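Local structure of arabinogalactan endo-1,4-beta-galactosidase (Ignisphaera aggregans, 7OSK) at residues 40-50 against 332-340. The protein probably hydrolyses internal beta-1,4-galactosidic linkages of arabinogalactan through a glycosyl hydrolase family 53 TIM-barrel domain, the part present here, which binds calcium. Residues are numbered along the deposited sequence; the frame is centred on the assembly and turned at random.
Sequences INPVPGLPVDF and RDLIAALYE
Y339 meets G45 and P47 with its hydroxyl and its ring. OH gives a weak hydrogen bond of 2.8 Å to G45 O, while P47 CD lies over one ring face in a CH-pi contact, 4.0 Å from the centroid of the Y339 ring and 23° off its normal. With CG anti to the backbone N (chi1 179°), the ring extends from the helix to G45, which lies in a type II turn from V43 to L46 and has the positive phi that favours glycine.

Next to it, I335 CG2 is shared by two residues: L46 CD2 at 3.7 Å and F50 CE2 at 3.6 Å. L46 CD1 in turn lies 3.5 Å above the plane of the F50 ring, over its centre, and L338 CD2 is 4.1 Å from F50 CZ. V43 spreads its two methyl groups over A336, CG2 lying 4.1 Å from A336 CB.

At the other end R332 reaches toward I40, N41 and P42, its CG 3.8 Å from I40 CG1. N41 O and P42 O lie near the guanidinium plane at its edge. Within the helix, D333 OD1 forms a salt bridge with R332 NE, tilted 18° from that plane, which helps orient the group. Were R332 an alanine, I40 would lose the aliphatic chain beside it and D333 OD1 would probably be left without its cationic mate.

I335, L338 and F50 also touch strand 346-352, and V43 pairs by backbone hydrogen bonds with V394. The loop leading into the first barrel strand thus lies against helix 324-342, which precedes the eighth, where the TIM barrel closes. Apolar contacts dominate and the one hydrogen bond between the segments is weak, implying that the loop is held mainly by shape and apolar contact.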
loop_
_atom_site.group_PDB
_atom_site.type_symbol
_atom_site.label_atom_id
_atom_site.label_comp_id
_atom_site.label_asym_id
_atom_site.label_seq_id
_atom_site.Cartn_x
_atom_site.Cartn_y
_atom_site.Cartn_z
ATOM N N ILE A 40 10.827 -1.584 22.708
ATOM C CA ILE A 40 10.802 -2.440 21.530
ATOM C C ILE A 40 11.994 -3.390 21.517
ATOM O O ILE A 40 13.124 -2.990 21.804
ATOM C CB ILE A 40 10.799 -1.601 20.229
ATOM C CG1 ILE A 40 11.071 -2.492 19.012
ATOM C CG2 ILE A 40 11.830 -0.477 20.310
ATOM C CD1 ILE A 40 10.928 -1.777 17.694
ATOM N N ASN A 41 11.733 -4.649 21.183
ATOM C CA ASN A 41 12.790 -5.641 21.048
ATOM C C ASN A 41 13.391 -5.615 19.645
ATOM O O ASN A 41 12.668 -5.451 18.666
ATOM C CB ASN A 41 12.252 -7.037 21.360
ATOM C CG ASN A 41 12.589 -7.488 22.764
ATOM O OD1 ASN A 41 13.498 -8.296 22.964
ATOM N ND2 ASN A 41 11.863 -6.966 23.747
ATOM N N PRO A 42 14.721 -5.757 19.535
ATOM C CA PRO A 42 15.278 -5.870 18.184
ATOM C C PRO A 42 14.866 -7.178 17.515
ATOM O O PRO A 42 14.500 -8.126 18.212
ATOM C CB PRO A 42 16.792 -5.823 18.420
ATOM C CG PRO A 42 16.953 -5.156 19.744
ATOM C CD PRO A 42 15.776 -5.600 20.550
ATOM N N VAL A 43 14.911 -7.215 16.186
ATOM C CA VAL A 43 14.629 -8.431 15.428
ATOM C C VAL A 43 15.947 -9.046 14.952
ATOM O O VAL A 43 16.544 -8.553 13.993
ATOM C CB VAL A 43 13.718 -8.145 14.217
ATOM C CG1 VAL A 43 13.427 -9.427 13.450
ATOM C CG2 VAL A 43 12.422 -7.490 14.673
ATOM N N PRO A 44 16.410 -10.121 15.620
ATOM C CA PRO A 44 17.720 -10.700 15.294
ATOM C C PRO A 44 17.867 -11.131 13.836
ATOM O O PRO A 44 17.017 -11.849 13.315
ATOM C CB PRO A 44 17.803 -11.924 16.218
ATOM C CG PRO A 44 16.878 -11.630 17.332
ATOM C CD PRO A 44 15.759 -10.846 16.727
ATOM N N GLY A 45 18.942 -10.688 13.192
ATOM C CA GLY A 45 19.273 -11.137 11.853
ATOM C C GLY A 45 18.539 -10.405 10.747
ATOM O O GLY A 45 18.627 -10.790 9.581
ATOM N N LEU A 46 17.816 -9.349 11.103
ATOM C CA LEU A 46 17.033 -8.597 10.127
ATOM C C LEU A 46 17.953 -7.869 9.136
ATOM O O LEU A 46 18.757 -7.032 9.549
ATOM C CB LEU A 46 16.117 -7.597 10.839
ATOM C CG LEU A 46 15.092 -6.863 9.970
ATOM C CD1 LEU A 46 14.102 -7.830 9.335
ATOM C CD2 LEU A 46 14.355 -5.823 10.796
ATOM N N PRO A 47 17.842 -8.187 7.829
ATOM C CA PRO A 47 18.690 -7.535 6.816
ATOM C C PRO A 47 18.546 -6.014 6.792
ATOM O O PRO A 47 17.459 -5.501 7.055
ATOM C CB PRO A 47 18.192 -8.139 5.499
ATOM C CG PRO A 47 17.582 -9.433 5.876
ATOM C CD PRO A 47 16.977 -9.217 7.224
ATOM N N VAL A 48 19.627 -5.308 6.470
ATOM C CA VAL A 48 19.610 -3.845 6.441
ATOM C C VAL A 48 18.860 -3.296 5.226
ATOM O O VAL A 48 18.518 -2.113 5.188
ATOM C CB VAL A 48 21.043 -3.259 6.447
ATOM C CG1 VAL A 48 21.725 -3.528 7.781
ATOM C CG2 VAL A 48 21.871 -3.819 5.292
ATOM N N ASP A 49 18.606 -4.155 4.241
ATOM C CA ASP A 49 17.888 -3.762 3.028
ATOM C C ASP A 49 16.439 -4.256 3.057
ATOM O O ASP A 49 15.749 -4.261 2.036
ATOM C CB ASP A 49 18.607 -4.301 1.789
ATOM C CG ASP A 49 18.814 -5.803 1.839
ATOM O OD1 ASP A 49 18.884 -6.358 2.958
ATOM O OD2 ASP A 49 18.912 -6.428 0.760
ATOM N N PHE A 50 15.992 -4.668 4.239
ATOM C CA PHE A 50 14.618 -5.115 4.459
ATOM C C PHE A 50 13.645 -3.968 4.184
ATOM O O PHE A 50 13.900 -2.834 4.585
ATOM C CB PHE A 50 14.473 -5.621 5.897
ATOM C CG PHE A 50 13.239 -6.437 6.149
ATOM C CD1 PHE A 50 13.172 -7.759 5.747
ATOM C CD2 PHE A 50 12.158 -5.893 6.818
ATOM C CE1 PHE A 50 12.042 -8.514 5.989
ATOM C CE2 PHE A 50 11.028 -6.646 7.063
ATOM C CZ PHE A 50 10.973 -7.958 6.651
ATOM N N ARG A 332 6.635 -4.216 15.027
ATOM C CA ARG A 332 7.857 -4.977 15.266
ATOM C C ARG A 332 7.592 -6.475 15.147
ATOM O O ARG A 332 8.400 -7.212 14.577
ATOM C CB ARG A 332 8.434 -4.657 16.647
ATOM C CG ARG A 332 9.740 -5.383 16.974
ATOM C CD ARG A 332 9.619 -6.211 18.251
ATOM N NE ARG A 332 8.996 -7.516 18.021
ATOM C CZ ARG A 332 9.644 -8.680 18.005
ATOM N NH1 ARG A 332 10.955 -8.739 18.208
ATOM N NH2 ARG A 332 8.973 -9.802 17.788
ATOM N N ASP A 333 6.457 -6.918 15.680
ATOM C CA ASP A 333 6.113 -8.336 15.681
ATOM C C ASP A 333 5.729 -8.825 14.286
ATOM O O ASP A 333 5.923 -9.997 13.959
ATOM C CB ASP A 333 4.974 -8.605 16.669
ATOM C CG ASP A 333 5.408 -8.451 18.116
ATOM O OD1 ASP A 333 6.629 -8.379 18.371
ATOM O OD2 ASP A 333 4.529 -8.408 19.001
ATOM N N LEU A 334 5.192 -7.927 13.465
ATOM C CA LEU A 334 4.855 -8.265 12.087
ATOM C C LEU A 334 6.130 -8.430 11.263
ATOM O O LEU A 334 6.247 -9.362 10.466
ATOM C CB LEU A 334 3.954 -7.195 11.468
ATOM C CG LEU A 334 3.368 -7.528 10.092
ATOM C CD1 LEU A 334 2.381 -8.683 10.187
ATOM C CD2 LEU A 334 2.700 -6.306 9.481
ATOM N N ILE A 335 7.079 -7.518 11.459
ATOM C CA ILE A 335 8.383 -7.613 10.809
ATOM C C ILE A 335 9.079 -8.897 11.243
ATOM O O ILE A 335 9.681 -9.599 10.428
ATOM C CB ILE A 335 9.276 -6.392 11.142
ATOM C CG1 ILE A 335 8.684 -5.125 10.512
ATOM C CG2 ILE A 335 10.713 -6.618 10.653
ATOM C CD1 ILE A 335 9.481 -3.848 10.765
ATOM N N ALA A 336 8.993 -9.200 12.533
ATOM C CA ALA A 336 9.603 -10.405 13.076
ATOM C C ALA A 336 8.926 -11.651 12.516
ATOM O O ALA A 336 9.591 -12.568 12.040
ATOM C CB ALA A 336 9.529 -10.397 14.594
ATOM N N ALA A 337 7.598 -11.674 12.577
ATOM C CA ALA A 337 6.826 -12.810 12.088
ATOM C C ALA A 337 7.104 -13.069 10.611
ATOM O O ALA A 337 7.248 -14.214 10.192
ATOM C CB ALA A 337 5.343 -12.575 12.310
ATOM N N LEU A 338 7.178 -12.000 9.826
ATOM C CA LEU A 338 7.405 -12.130 8.394
ATOM C C LEU A 338 8.787 -12.701 8.091
ATOM O O LEU A 338 8.927 -13.575 7.236
ATOM C CB LEU A 338 7.239 -10.775 7.702
ATOM C CG LEU A 338 7.536 -10.761 6.199
ATOM C CD1 LEU A 338 6.698 -11.795 5.459
ATOM C CD2 LEU A 338 7.301 -9.373 5.624
ATOM N N TYR A 339 9.804 -12.209 8.791
ATOM C CA TYR A 339 11.178 -12.618 8.521
ATOM C C TYR A 339 11.485 -14.001 9.085
ATOM O O TYR A 339 12.190 -14.791 8.455
ATOM C CB TYR A 339 12.166 -11.597 9.093
ATOM C CG TYR A 339 13.612 -11.974 8.861
ATOM C CD1 TYR A 339 14.080 -12.248 7.582
ATOM C CD2 TYR A 339 14.511 -12.054 9.919
ATOM C CE1 TYR A 339 15.402 -12.596 7.362
ATOM C CE2 TYR A 339 15.836 -12.400 9.707
ATOM C CZ TYR A 339 16.275 -12.671 8.427
ATOM O OH TYR A 339 17.590 -13.016 8.208
ATOM N N GLU A 340 10.954 -14.290 10.268
ATOM C CA GLU A 340 11.215 -15.563 10.934
ATOM C C GLU A 340 10.629 -16.740 10.156
ATOM O O GLU A 340 11.117 -17.866 10.258
ATOM C CB GLU A 340 10.654 -15.538 12.359
ATOM C CG GLU A 340 11.473 -14.682 13.316
ATOM C CD GLU A 340 10.785 -14.455 14.647
ATOM O OE1 GLU A 340 9.778 -15.141 14.920
ATOM O OE2 GLU A 340 11.254 -13.590 15.417
#